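Local atomic coordinates of BB0689 (Borrelia burgdorferi, PDB entry 4D53), a protein that is an outer surface lipoprotein of the bacterial CAP superfamily whose molecular role is not firmly established. Residues I15-I20 and L88-V92; K40-Y45 and R67-Y71; L77-I81 and E103-D109; T110-Y116 and V128-R134. One frame throughout, in Å; residues are numbered along the deposited sequence.

Interaction 1. Residues I15-I20 and L88-V92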
loop_
_atom_site.group_PDB
_atom_site.type_symbol
_atom_site.label_atom_id
_atom_site.label_comp_id
_atom_site.label_asym_id
_atom_site.label_seq_id
_atom_site.Cartn_x
_atom_site.Cartn_y
_atom_site.Cartn_z
ATOM N N ILE A 15 -9.553 -0.111 8.753
ATOM C CA ILE A 15 -10.671 -0.565 7.938
ATOM C C ILE A 15 -10.143 -1.290 6.703
ATOM O O ILE A 15 -10.630 -2.391 6.319
ATOM C CB ILE A 15 -11.647 0.575 7.676
ATOM C CG1 ILE A 15 -12.403 0.960 8.955
ATOM C CG2 ILE A 15 -12.677 0.295 6.548
ATOM C CD1 ILE A 15 -13.002 2.355 8.833
ATOM N N LEU A 16 -9.217 -0.648 6.007
ATOM C CA LEU A 16 -8.712 -1.234 4.767
ATOM C C LEU A 16 -8.028 -2.586 5.004
ATOM O O LEU A 16 -8.258 -3.516 4.263
ATOM C CB LEU A 16 -7.730 -0.313 4.095
ATOM C CG LEU A 16 -7.124 -0.819 2.772
ATOM C CD1 LEU A 16 -8.266 -1.133 1.791
ATOM C CD2 LEU A 16 -6.209 0.256 2.161
ATOM N N TYR A 17 -7.161 -2.685 6.015
ATOM C CA TYR A 17 -6.511 -3.949 6.350
ATOM C C TYR A 17 -7.540 -5.042 6.606
ATOM O O TYR A 17 -7.430 -6.215 6.127
ATOM C CB TYR A 17 -5.594 -3.747 7.605
ATOM C CG TYR A 17 -4.275 -3.022 7.451
ATOM C CD1 TYR A 17 -3.439 -3.196 6.351
ATOM C CD2 TYR A 17 -3.852 -2.119 8.435
ATOM C CE1 TYR A 17 -2.222 -2.592 6.271
ATOM C CE2 TYR A 17 -2.652 -1.506 8.365
ATOM C CZ TYR A 17 -1.833 -1.709 7.297
ATOM O OH TYR A 17 -0.618 -1.080 7.267
ATOM N N SER A 18 -8.546 -4.687 7.346
ATOM C CA SER A 18 -9.662 -5.616 7.655
ATOM C C SER A 18 -10.459 -6.111 6.443
ATOM O O SER A 18 -10.736 -7.312 6.305
ATOM C CB SER A 18 -10.579 -4.932 8.687
ATOM O OG SER A 18 -11.616 -5.833 8.985
ATOM N N GLU A 19 -10.747 -5.198 5.511
ATOM C CA GLU A 19 -11.343 -5.546 4.229
ATOM C C GLU A 19 -10.471 -6.451 3.389
ATOM O O GLU A 19 -10.968 -7.488 2.879
ATOM C CB GLU A 19 -11.690 -4.267 3.455
ATOM C CG GLU A 19 -12.669 -4.614 2.387
ATOM C CD GLU A 19 -13.159 -3.383 1.575
ATOM O OE1 GLU A 19 -12.565 -2.286 1.644
ATOM O OE2 GLU A 19 -14.177 -3.549 0.919
ATOM N N ILE A 20 -9.168 -6.173 3.294
ATOM C CA ILE A 20 -8.294 -7.015 2.520
ATOM C C ILE A 20 -8.222 -8.407 3.215
ATOM O O ILE A 20 -8.197 -9.459 2.528
ATOM C CB ILE A 20 -6.933 -6.336 2.336
ATOM C CG1 ILE A 20 -7.096 -5.107 1.448
ATOM C CG2 ILE A 20 -5.838 -7.315 1.850
ATOM C CD1 ILE A 20 -5.833 -4.265 1.396
ATOM N N LEU A 88 -12.390 5.365 0.542
ATOM C CA LEU A 88 -11.994 4.152 1.252
ATOM C C LEU A 88 -12.879 2.959 0.985
ATOM O O LEU A 88 -12.387 1.869 0.830
ATOM C CB LEU A 88 -11.964 4.475 2.792
ATOM C CG LEU A 88 -11.692 3.340 3.783
ATOM C CD1 LEU A 88 -10.304 2.777 3.589
ATOM C CD2 LEU A 88 -11.910 3.861 5.239
ATOM N N ASN A 89 -14.195 3.171 0.879
ATOM C CA ASN A 89 -15.143 2.099 0.703
ATOM C C ASN A 89 -15.308 1.697 -0.756
ATOM O O ASN A 89 -16.067 0.809 -1.068
ATOM C CB ASN A 89 -16.534 2.396 1.373
ATOM C CG ASN A 89 -17.273 3.528 0.720
ATOM O OD1 ASN A 89 -16.763 4.197 -0.158
ATOM N ND2 ASN A 89 -18.495 3.770 1.177
ATOM N N ARG A 90 -14.504 2.255 -1.624
ATOM C CA ARG A 90 -14.462 1.906 -3.051
ATOM C C ARG A 90 -13.137 1.380 -3.563
ATOM O O ARG A 90 -13.050 0.866 -4.686
ATOM C CB ARG A 90 -14.814 3.143 -3.895
ATOM C CG ARG A 90 -16.266 3.668 -3.738
ATOM C CD ARG A 90 -17.377 2.627 -3.838
ATOM N NE ARG A 90 -18.642 3.317 -4.206
ATOM C CZ ARG A 90 -19.515 2.968 -5.190
ATOM N NH1 ARG A 90 -19.411 1.824 -5.855
ATOM N NH2 ARG A 90 -20.557 3.777 -5.497
ATOM N N VAL A 91 -12.085 1.525 -2.787
ATOM C CA VAL A 91 -10.751 1.272 -3.283
ATOM C C VAL A 91 -10.458 -0.215 -3.555
ATOM O O VAL A 91 -9.786 -0.567 -4.569
ATOM C CB VAL A 91 -9.664 1.966 -2.477
ATOM C CG1 VAL A 91 -9.430 1.339 -1.101
ATOM C CG2 VAL A 91 -8.354 1.967 -3.249
ATOM N N VAL A 92 -10.970 -1.115 -2.738
ATOM C CA VAL A 92 -10.664 -2.529 -2.929
ATOM C C VAL A 92 -11.297 -2.971 -4.258
ATOM O O VAL A 92 -10.665 -3.612 -5.059
ATOM C CB VAL A 92 -11.159 -3.413 -1.741
ATOM C CG1 VAL A 92 -11.079 -4.877 -2.105
ATOM C CG2 VAL A 92 -10.244 -3.099 -0.586
HETATM O O HOH W 1 -12.720 -0.576 -0.452
HETATM O O HOH W 2 -11.908 -0.289 3.037
HETATM O O HOH W 3 -15.776 -1.329 1.163
#
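Leu88 opens the 88-92 segment with its CA 7.2 Å from the CA of Leu16, and its side chain reaches the helix at two points: Leu88 CD2 lies 3.9 Å from Ile15 CG2, and Leu88 CD1 lies 4.1 Å from Leu16 CB. Its carbonyl does not meet the helix directly. Two waters donate to Leu88 O, at 2.8 Å from water 1 and 3.1 Å from water 2, and both also donate to Glu19 OE1, at 2.7 and 2.5 Å respectively. Asn89 takes part through its backbone, for water 3 donates to Asn89 O at 3.1 Å and to Glu19 OE2 at 2.7 Å, so both carboxylate oxygens are bridged to the loop. These residues lead from strand 75-84 into helix 91-96, on the side of the CAP domain's alpha-beta-alpha sandwich where helix 10-26 covers the sheet; Leu16, Leu88 and Val91 all touch Phe127 of strand 125-134 there. Val91 CG1 approaches Leu16 CD1 to 4.0 Å. At Val92 the CA-to-CB bond points toward helix 10-26, and the residue has 68 Å² covered by the 15-20 segment: Val92 CG2 is 3.7 Å from Leu16 CD1, 4.3 Å from Ile20 CG1 and 3.3 Å from Glu19 OE1. The amide Val92 N donates to water 1 at 2.9 Å, which ties the first turn of helix 91-96 to the Glu19 carboxylate.

Interaction 2. Residues K40-Y45 and R67-Y71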
loop_
_atom_site.group_PDB
_atom_site.type_symbol
_atom_site.label_atom_id
_atom_site.label_comp_id
_atom_site.label_asym_id
_atom_site.label_seq_id
_atom_site.Cartn_x
_atom_site.Cartn_y
_atom_site.Cartn_z
ATOM N N LYS A 40 6.160 2.038 7.256
ATOM C CA LYS A 40 7.035 3.236 7.219
ATOM C C LYS A 40 7.411 3.569 5.759
ATOM O O LYS A 40 7.325 4.726 5.358
ATOM C CB LYS A 40 8.306 3.003 8.037
ATOM C CG LYS A 40 9.257 4.213 8.107
ATOM C CD LYS A 40 10.727 3.913 8.380
ATOM C CE LYS A 40 10.927 3.015 9.582
ATOM N NZ LYS A 40 12.342 2.504 9.601
ATOM N N VAL A 41 7.763 2.573 4.979
ATOM C CA VAL A 41 8.127 2.772 3.561
ATOM C C VAL A 41 6.909 3.327 2.789
ATOM O O VAL A 41 7.074 4.238 1.994
ATOM C CB VAL A 41 8.667 1.470 2.942
ATOM C CG1 VAL A 41 8.990 1.607 1.465
ATOM C CG2 VAL A 41 9.949 1.022 3.686
ATOM N N ALA A 42 5.717 2.765 3.023
ATOM C CA ALA A 42 4.499 3.206 2.330
ATOM C C ALA A 42 4.179 4.636 2.661
ATOM O O ALA A 42 3.787 5.401 1.776
ATOM C CB ALA A 42 3.325 2.284 2.677
ATOM N N LYS A 43 4.307 5.051 3.933
ATOM C CA LYS A 43 4.057 6.391 4.309
ATOM C C LYS A 43 5.024 7.409 3.677
ATOM O O LYS A 43 4.597 8.427 3.141
ATOM C CB LYS A 43 4.047 6.567 5.855
ATOM C CG LYS A 43 3.754 7.990 6.310
ATOM C CD LYS A 43 3.748 8.101 7.866
ATOM C CE LYS A 43 3.291 9.468 8.342
ATOM N NZ LYS A 43 3.283 9.528 9.819
ATOM N N GLU A 44 6.291 7.056 3.664
ATOM C CA GLU A 44 7.317 7.964 3.105
ATOM C C GLU A 44 7.084 8.175 1.625
ATOM O O GLU A 44 7.160 9.301 1.093
ATOM C CB GLU A 44 8.700 7.372 3.307
ATOM C CG GLU A 44 9.106 7.447 4.782
ATOM C CD GLU A 44 10.601 7.142 5.067
ATOM O OE1 GLU A 44 11.430 6.954 4.095
ATOM O OE2 GLU A 44 10.875 7.108 6.308
ATOM N N TYR A 45 6.741 7.059 0.978
ATOM C CA TYR A 45 6.445 7.120 -0.498
ATOM C C TYR A 45 5.153 7.870 -0.821
ATOM O O TYR A 45 5.127 8.702 -1.752
ATOM C CB TYR A 45 6.445 5.711 -1.085
ATOM C CG TYR A 45 6.587 5.766 -2.600
ATOM C CD1 TYR A 45 7.657 6.408 -3.210
ATOM C CD2 TYR A 45 5.628 5.151 -3.448
ATOM C CE1 TYR A 45 7.804 6.422 -4.574
ATOM C CE2 TYR A 45 5.771 5.157 -4.807
ATOM C CZ TYR A 45 6.868 5.794 -5.392
ATOM O OH TYR A 45 7.044 5.785 -6.762
ATOM N N ARG A 67 13.020 0.744 -2.407
ATOM C CA ARG A 67 12.541 1.593 -1.356
ATOM C C ARG A 67 12.447 0.811 -0.034
ATOM O O ARG A 67 12.699 1.355 1.015
ATOM C CB ARG A 67 11.162 2.196 -1.699
ATOM C CG ARG A 67 11.321 3.282 -2.728
ATOM C CD ARG A 67 10.094 4.110 -2.988
ATOM N NE ARG A 67 9.015 3.334 -3.546
ATOM C CZ ARG A 67 8.839 3.093 -4.858
ATOM N NH1 ARG A 67 9.675 3.523 -5.782
ATOM N NH2 ARG A 67 7.819 2.373 -5.274
ATOM N N ILE A 68 12.028 -0.442 -0.096
ATOM C CA ILE A 68 11.964 -1.254 1.116
ATOM C C ILE A 68 13.410 -1.599 1.595
ATOM O O ILE A 68 13.678 -1.543 2.797
ATOM C CB ILE A 68 11.174 -2.551 0.916
ATOM C CG1 ILE A 68 9.690 -2.203 0.597
ATOM C CG2 ILE A 68 11.246 -3.400 2.204
ATOM C CD1 ILE A 68 8.901 -3.317 -0.024
ATOM N N HIS A 69 14.295 -1.908 0.659
ATOM C CA HIS A 69 15.694 -2.255 1.031
ATOM C C HIS A 69 16.461 -1.129 1.664
ATOM O O HIS A 69 17.470 -1.355 2.296
ATOM C CB HIS A 69 16.484 -2.772 -0.122
ATOM C CG HIS A 69 16.188 -4.178 -0.443
ATOM N ND1 HIS A 69 16.685 -4.803 -1.563
ATOM C CD2 HIS A 69 15.391 -5.076 0.175
ATOM C CE1 HIS A 69 16.233 -6.041 -1.604
ATOM N NE2 HIS A 69 15.437 -6.226 -0.565
ATOM N N LYS A 70 15.971 0.083 1.564
ATOM C CA LYS A 70 16.592 1.170 2.298
ATOM C C LYS A 70 16.497 0.993 3.801
ATOM O O LYS A 70 17.338 1.485 4.528
ATOM C CB LYS A 70 15.962 2.504 1.885
ATOM C CG LYS A 70 16.081 3.630 2.886
ATOM C CD LYS A 70 15.662 4.963 2.261
ATOM C CE LYS A 70 15.843 6.139 3.215
ATOM N NZ LYS A 70 15.244 7.367 2.607
ATOM N N TYR A 71 15.454 0.321 4.276
ATOM C CA TYR A 71 15.308 0.045 5.668
ATOM C C TYR A 71 15.510 -1.386 6.017
ATOM O O TYR A 71 15.804 -1.651 7.184
ATOM C CB TYR A 71 13.941 0.432 6.127
ATOM C CG TYR A 71 13.756 1.888 6.032
ATOM C CD1 TYR A 71 14.488 2.743 6.861
ATOM C CD2 TYR A 71 12.905 2.448 5.087
ATOM C CE1 TYR A 71 14.351 4.107 6.774
ATOM C CE2 TYR A 71 12.730 3.822 5.017
ATOM C CZ TYR A 71 13.461 4.646 5.863
ATOM O OH TYR A 71 13.370 6.013 5.788
#
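Helices 36-52 and 64-69 pack against each other here in one helical layer of the CAP domain's alpha-beta-alpha sandwich, with Val41 CA 6.1 Å from Ile68 CA at the nearest point. The direct hydrogen bond between the segments runs from Tyr71 OH to Glu44 OE1 at 2.7 Å, so the phenol donates and the carboxylate accepts. Lys70 NZ, at 4.1 Å from the same Glu44 OE1, is too far for a salt bridge. Arg67 and Tyr45 meet differently: the guanidinium lies flat on the ring, centres 3.5 Å apart and planes at 3°, with Arg67 CZ only 18° off the ring normal, a stacked cation-pi pair. This geometry leaves their polar ends pointing to partners beyond the two segments. Arg67 NH1 bonds to Thr62 OG1, Arg67 NH2 to His57 O and, in a salt bridge, to Glu80 of strand 75-84, while Tyr45 OH bonds to the backbone at Thr56 and Leu59. A second cation-pi contact places Lys40 NZ 4.0 Å from the Tyr71 ring centroid, and Lys40 CD adds a CH-pi contact at 3.8 Å from that centroid, 12° off the normal. Between the two aromatic pairs sits the buried Val41, which also touches Leu130 of the sheet. Val41 CG1 packs 4.0 Å from Ile68 CG1, and Val41 CG2 comes to 3.6 Å from Tyr71 CD2 at the ring edge.

Interaction 3. Residues L77-I81 and E103-D109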
loop_
_atom_site.group_PDB
_atom_site.type_symbol
_atom_site.label_atom_id
_atom_site.label_comp_id
_atom_site.label_asym_id
_atom_site.label_seq_id
_atom_site.Cartn_x
_atom_site.Cartn_y
_atom_site.Cartn_z
ATOM N N LEU A 77 11.033 -10.539 -1.689
ATOM C CA LEU A 77 9.949 -10.516 -2.661
ATOM C C LEU A 77 8.987 -9.445 -2.226
ATOM O O LEU A 77 8.632 -9.437 -1.062
ATOM C CB LEU A 77 9.225 -11.812 -2.631
ATOM C CG LEU A 77 8.571 -12.120 -3.961
ATOM C CD1 LEU A 77 8.702 -13.648 -4.170
ATOM C CD2 LEU A 77 7.152 -11.560 -3.935
ATOM N N THR A 78 8.546 -8.583 -3.161
ATOM C CA THR A 78 7.633 -7.495 -2.801
ATOM C C THR A 78 6.637 -7.100 -3.904
ATOM O O THR A 78 6.916 -7.334 -5.104
ATOM C CB THR A 78 8.437 -6.282 -2.407
ATOM O OG1 THR A 78 7.544 -5.346 -1.780
ATOM C CG2 THR A 78 9.097 -5.657 -3.646
ATOM N N ARG A 79 5.471 -6.544 -3.509
ATOM C CA ARG A 79 4.521 -5.928 -4.477
ATOM C C ARG A 79 4.014 -4.615 -3.919
ATOM O O ARG A 79 3.930 -4.472 -2.682
ATOM C CB ARG A 79 3.301 -6.745 -4.682
ATOM C CG ARG A 79 3.651 -8.092 -5.292
ATOM C CD ARG A 79 2.651 -9.072 -4.842
ATOM N NE ARG A 79 2.976 -10.422 -5.313
ATOM C CZ ARG A 79 2.834 -10.797 -6.565
ATOM N NH1 ARG A 79 2.413 -9.922 -7.470
ATOM N NH2 ARG A 79 3.043 -12.057 -6.908
ATOM N N GLU A 80 3.572 -3.745 -4.828
ATOM C CA GLU A 80 3.089 -2.401 -4.449
ATOM C C GLU A 80 1.843 -2.099 -5.229
ATOM O O GLU A 80 1.827 -2.302 -6.480
ATOM C CB GLU A 80 4.150 -1.370 -4.772
ATOM C CG GLU A 80 3.654 0.067 -4.542
ATOM C CD GLU A 80 4.775 1.082 -4.779
ATOM O OE1 GLU A 80 4.985 1.494 -5.961
ATOM O OE2 GLU A 80 5.420 1.470 -3.767
ATOM N N ILE A 81 0.794 -1.611 -4.561
ATOM C CA ILE A 81 -0.363 -1.072 -5.229
ATOM C C ILE A 81 -0.615 0.374 -4.773
ATOM O O ILE A 81 -0.470 0.655 -3.573
ATOM C CB ILE A 81 -1.642 -1.942 -5.045
ATOM C CG1 ILE A 81 -1.972 -2.156 -3.593
ATOM C CG2 ILE A 81 -1.448 -3.386 -5.685
ATOM C CD1 ILE A 81 -3.234 -2.950 -3.216
ATOM N N GLU A 103 -4.042 -9.200 -8.778
ATOM C CA GLU A 103 -2.958 -10.195 -8.585
ATOM C C GLU A 103 -2.248 -9.939 -7.264
ATOM O O GLU A 103 -1.981 -10.873 -6.493
ATOM C CB GLU A 103 -1.960 -10.117 -9.713
ATOM C CG GLU A 103 -1.073 -11.316 -9.872
ATOM C CD GLU A 103 0.066 -11.389 -8.898
ATOM O OE1 GLU A 103 0.507 -10.305 -8.379
ATOM O OE2 GLU A 103 0.508 -12.553 -8.616
ATOM N N ALA A 104 -1.951 -8.667 -6.974
ATOM C CA ALA A 104 -1.352 -8.327 -5.685
ATOM C C ALA A 104 -2.230 -8.599 -4.524
ATOM O O ALA A 104 -1.772 -9.189 -3.498
ATOM C CB ALA A 104 -0.866 -6.854 -5.730
ATOM N N LEU A 105 -3.503 -8.190 -4.576
ATOM C CA LEU A 105 -4.392 -8.404 -3.450
ATOM C C LEU A 105 -4.587 -9.867 -3.090
ATOM O O LEU A 105 -4.774 -10.196 -1.919
ATOM C CB LEU A 105 -5.767 -7.840 -3.720
ATOM C CG LEU A 105 -5.964 -6.346 -3.773
ATOM C CD1 LEU A 105 -7.417 -5.999 -4.198
ATOM C CD2 LEU A 105 -5.700 -5.776 -2.375
ATOM N N ILE A 106 -4.565 -10.735 -4.070
ATOM C CA ILE A 106 -4.801 -12.157 -3.792
ATOM C C ILE A 106 -3.498 -13.018 -3.905
ATOM O O ILE A 106 -3.600 -14.232 -4.100
ATOM C CB ILE A 106 -5.957 -12.731 -4.699
ATOM C CG1 ILE A 106 -5.561 -12.751 -6.159
ATOM C CG2 ILE A 106 -7.223 -11.979 -4.418
ATOM C CD1 ILE A 106 -6.525 -13.582 -7.041
ATOM N N ASN A 107 -2.334 -12.392 -3.827
ATOM C CA ASN A 107 -1.057 -13.093 -3.941
ATOM C C ASN A 107 -0.828 -14.104 -2.777
ATOM O O ASN A 107 -1.290 -13.906 -1.659
ATOM C CB ASN A 107 0.089 -12.155 -4.138
ATOM C CG ASN A 107 0.645 -11.617 -2.857
ATOM O OD1 ASN A 107 0.220 -10.581 -2.278
ATOM N ND2 ASN A 107 1.542 -12.416 -2.309
ATOM N N THR A 108 -0.094 -15.168 -3.095
ATOM C CA THR A 108 0.327 -16.170 -2.080
ATOM C C THR A 108 1.793 -16.136 -1.839
ATOM O O THR A 108 2.300 -17.005 -1.144
ATOM C CB THR A 108 0.022 -17.631 -2.552
ATOM O OG1 THR A 108 0.660 -17.898 -3.801
ATOM C CG2 THR A 108 -1.362 -17.821 -2.631
ATOM N N ASP A 109 2.503 -15.154 -2.389
ATOM C CA ASP A 109 3.923 -15.070 -2.329
ATOM C C ASP A 109 4.425 -14.337 -1.078
ATOM O O ASP A 109 5.619 -14.304 -0.886
ATOM C CB ASP A 109 4.544 -14.251 -3.450
ATOM C CG ASP A 109 4.391 -14.809 -4.798
ATOM O OD1 ASP A 109 3.960 -16.005 -4.939
ATOM O OD2 ASP A 109 4.708 -13.951 -5.701
#
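Strand 75-84, an outermost strand of the sheet in the CAP domain's alpha-beta-alpha sandwich, is covered here by the end of helix 99-105 and the loop that follows it. Alternation along the strand sends the CA-to-CB bonds of Leu77, Arg79 and Ile81 toward this cover; those of Thr78 and Glu80 point away from it. Leu77 begins the contact, packing CD2 3.8 Å from Asp109 CB. On the other face, Thr78 touches Met65 and Ile68 of helix 64-69. Arg79 is the principal residue, with 115 Å² covered. Its guanidinium joins two acidic residues in a salt-bridge network: Arg79 NH2 donates to Asp109 OD2 at 2.8 Å, with an N-H...O angle of 143°, and Arg79 NH1 pairs with Glu103 OE1. The latter two atoms are modelled implausibly close, so their exact positions are uncertain. Asn107 CB sits over one face of the guanidinium, 3.6 Å from Arg79 NE, and this buried nitrogen has no polar partner in the model. The better-defined arm of the network, to Asp109, ties the strand to the loop after the helix; the arm to Glu103, in the last turn of helix 99-105, is less sure. Past Glu80, whose carboxylate engages Arg67 and His57, Ile81 brings the contact into the hydrophobic core, where it and Leu105 both touch Trp95. Ile81 CD1 lies 3.8 Å from Leu105 CD2, and Ile81 CG2 rests 3.5 Å from Ala104 CB.

Interaction 4. Residues T110-Y116 and V128-R134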
loop_
_atom_site.group_PDB
_atom_site.type_symbol
_atom_site.label_atom_id
_atom_site.label_comp_id
_atom_site.label_asym_id
_atom_site.label_seq_id
_atom_site.Cartn_x
_atom_site.Cartn_y
_atom_site.Cartn_z
ATOM N N THR A 110 3.574 -13.567 -0.398
ATOM C CA THR A 110 4.056 -12.581 0.606
ATOM C C THR A 110 3.386 -12.974 1.909
ATOM O O THR A 110 2.317 -13.562 1.871
ATOM C CB THR A 110 3.714 -11.100 0.221
ATOM O OG1 THR A 110 2.289 -11.006 0.068
ATOM C CG2 THR A 110 4.447 -10.656 -1.006
ATOM N N ASP A 111 3.991 -12.670 3.076
ATOM C CA ASP A 111 3.343 -12.872 4.332
ATOM C C ASP A 111 3.132 -11.643 5.161
ATOM O O ASP A 111 2.511 -11.707 6.220
ATOM C CB ASP A 111 4.017 -13.991 5.194
ATOM C CG ASP A 111 5.463 -13.729 5.503
ATOM O OD1 ASP A 111 6.050 -12.759 5.027
ATOM O OD2 ASP A 111 6.033 -14.555 6.242
ATOM N N LYS A 112 3.640 -10.510 4.691
ATOM C CA LYS A 112 3.538 -9.240 5.414
ATOM C C LYS A 112 2.850 -8.184 4.503
ATOM O O LYS A 112 3.053 -8.192 3.322
ATOM C CB LYS A 112 4.940 -8.712 5.736
ATOM C CG LYS A 112 5.789 -9.679 6.585
ATOM C CD LYS A 112 5.189 -10.014 7.919
ATOM C CE LYS A 112 6.013 -11.092 8.659
ATOM N NZ LYS A 112 5.433 -11.138 10.009
ATOM N N ILE A 113 2.141 -7.262 5.132
ATOM C CA ILE A 113 1.507 -6.122 4.480
ATOM C C ILE A 113 1.779 -4.855 5.307
ATOM O O ILE A 113 1.849 -4.877 6.569
ATOM C CB ILE A 113 -0.017 -6.337 4.333
ATOM C CG1 ILE A 113 -0.679 -5.332 3.409
ATOM C CG2 ILE A 113 -0.745 -6.396 5.657
ATOM C CD1 ILE A 113 -2.146 -5.606 3.157
ATOM N N GLY A 114 1.845 -3.731 4.609
ATOM C CA GLY A 114 1.867 -2.472 5.286
ATOM C C GLY A 114 1.479 -1.350 4.325
ATOM O O GLY A 114 1.924 -1.329 3.185
ATOM N N GLY A 115 0.642 -0.454 4.787
ATOM C CA GLY A 115 0.210 0.655 3.922
ATOM C C GLY A 115 -0.033 1.926 4.612
ATOM O O GLY A 115 0.083 2.048 5.887
ATOM N N TYR A 116 -0.429 2.899 3.834
ATOM C CA TYR A 116 -0.655 4.266 4.352
ATOM C C TYR A 116 -1.624 4.975 3.419
ATOM O O TYR A 116 -1.579 4.764 2.172
ATOM C CB TYR A 116 0.687 5.032 4.494
ATOM C CG TYR A 116 0.501 6.444 5.088
ATOM C CD1 TYR A 116 0.233 6.629 6.478
ATOM C CD2 TYR A 116 0.469 7.569 4.280
ATOM C CE1 TYR A 116 0.011 7.907 7.023
ATOM C CE2 TYR A 116 0.270 8.841 4.831
ATOM C CZ TYR A 116 0.021 8.989 6.194
ATOM O OH TYR A 116 -0.200 10.283 6.650
ATOM N N VAL A 128 -1.046 3.971 -0.537
ATOM C CA VAL A 128 0.083 3.108 -0.901
ATOM C C VAL A 128 0.018 1.831 -0.079
ATOM O O VAL A 128 0.091 1.918 1.179
ATOM C CB VAL A 128 1.467 3.782 -0.716
ATOM C CG1 VAL A 128 2.635 2.824 -1.019
ATOM C CG2 VAL A 128 1.597 5.106 -1.512
ATOM N N VAL A 129 -0.036 0.657 -0.740
ATOM C CA VAL A 129 -0.084 -0.635 0.005
ATOM C C VAL A 129 0.997 -1.537 -0.503
ATOM O O VAL A 129 1.115 -1.761 -1.686
ATOM C CB VAL A 129 -1.477 -1.277 0.051
ATOM C CG1 VAL A 129 -1.460 -2.607 0.834
ATOM C CG2 VAL A 129 -2.541 -0.297 0.525
ATOM N N LEU A 130 1.858 -2.010 0.400
ATOM C CA LEU A 130 2.971 -2.856 0.106
ATOM C C LEU A 130 2.760 -4.264 0.712
ATOM O O LEU A 130 2.190 -4.394 1.782
ATOM C CB LEU A 130 4.255 -2.292 0.742
ATOM C CG LEU A 130 4.636 -0.839 0.322
ATOM C CD1 LEU A 130 5.893 -0.238 1.037
ATOM C CD2 LEU A 130 4.882 -0.812 -1.165
ATOM N N PHE A 131 3.287 -5.231 -0.012
ATOM C CA PHE A 131 3.275 -6.626 0.360
ATOM C C PHE A 131 4.702 -7.126 0.285
ATOM O O PHE A 131 5.504 -6.740 -0.623
ATOM C CB PHE A 131 2.409 -7.485 -0.596
ATOM C CG PHE A 131 0.982 -7.042 -0.725
ATOM C CD1 PHE A 131 0.659 -5.973 -1.526
ATOM C CD2 PHE A 131 -0.023 -7.685 -0.072
ATOM C CE1 PHE A 131 -0.639 -5.522 -1.604
ATOM C CE2 PHE A 131 -1.331 -7.297 -0.179
ATOM C CZ PHE A 131 -1.657 -6.172 -0.927
ATOM N N GLY A 132 5.073 -8.011 1.242
ATOM C CA GLY A 132 6.441 -8.487 1.245
ATOM C C GLY A 132 6.668 -9.848 1.934
ATOM O O GLY A 132 5.867 -10.286 2.725
ATOM N N LYS A 133 7.789 -10.454 1.601
ATOM C CA LYS A 133 8.241 -11.726 2.262
ATOM C C LYS A 133 9.693 -11.501 2.607
ATOM O O LYS A 133 10.431 -11.086 1.724
ATOM C CB LYS A 133 8.095 -12.844 1.237
ATOM C CG LYS A 133 8.542 -14.251 1.604
ATOM C CD LYS A 133 7.928 -14.731 2.881
ATOM C CE LYS A 133 8.591 -16.051 3.293
ATOM N NZ LYS A 133 8.437 -16.238 4.752
ATOM N N ARG A 134 10.093 -11.722 3.855
ATOM C CA ARG A 134 11.519 -11.755 4.245
ATOM C C ARG A 134 12.232 -13.070 3.996
ATOM O O ARG A 134 11.611 -14.114 4.122
ATOM C CB ARG A 134 11.689 -11.486 5.728
ATOM C CG ARG A 134 11.614 -10.024 6.076
ATOM C CD ARG A 134 11.836 -9.763 7.553
ATOM N NE ARG A 134 11.714 -8.334 7.863
ATOM C CZ ARG A 134 10.587 -7.736 8.166
ATOM N NH1 ARG A 134 9.474 -8.434 8.259
ATOM N NH2 ARG A 134 10.559 -6.431 8.416
#
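Strands 112-119 and 125-134 form an antiparallel beta hairpin at the centre of the CAP domain's sheet, their short segments running at 165° with axes 4.6 Å apart at closest. Backbone hydrogen bonds supply the main evidence. In the hydrogen-bonded pair Gly114-Leu130, Gly114 N donates to Leu130 O and Leu130 N to Gly114 O, both at 2.9 Å; Tyr116 and Val128 exchange the same two bonds, again at 2.9 Å each. At the other end lies a classic beta bulge: Asp111 N (3.1 Å) and Lys112 N (3.0 Å) both donate to Gly132 O, and Gly132 N returns a bond of 2.9 Å to Lys112 O. A CA-H...O contact joins Ile113 CA to Leu130 O at 3.3 Å. Apolar packing is concentrated on the face of Ile113, Val129 and Phe131, which helix 10-26 partly covers through Leu16 and Tyr17. There Ile113 CG1 lies 3.8 Å from Val129 CG1, and Ile113 CD1 is 3.8 Å from Phe131 CE2. Gly115 is opposite Val129 at a CA-CA distance of 4.1 Å; an ideal CB on it would clash with Val128 O. Among charged groups, Lys112 pairs with Glu33, and Arg134 with Asp72 and Asp35, outside the hairpin segments. Across them runs one salt bridge, whose hydrogen bond from Lys133 NZ to Asp111 OD2 is weak at 3.3 Å.

Interactions 1 and 2 lie on opposite sides of the chain's centre, 21 Å apart between centres, and the hairpin of interaction 4 lies between them. Tyr17 OH reaches Gly115 N at 2.9 Å from one side; from the other, Val41 CG1 meets Leu130 CD1 at 3.6 Å. Interaction 3 is centred 8 Å from interaction 4, because strands 75-84 and 125-134 are neighbours in the sheet. Along the chain, interaction 2 is nested within the loop closed by interaction 1, interactions 1 and 3 cross, and interaction 4 follows all of them. These connections bind the helical layers and the sheet into one compact alpha-beta-alpha CAP domain.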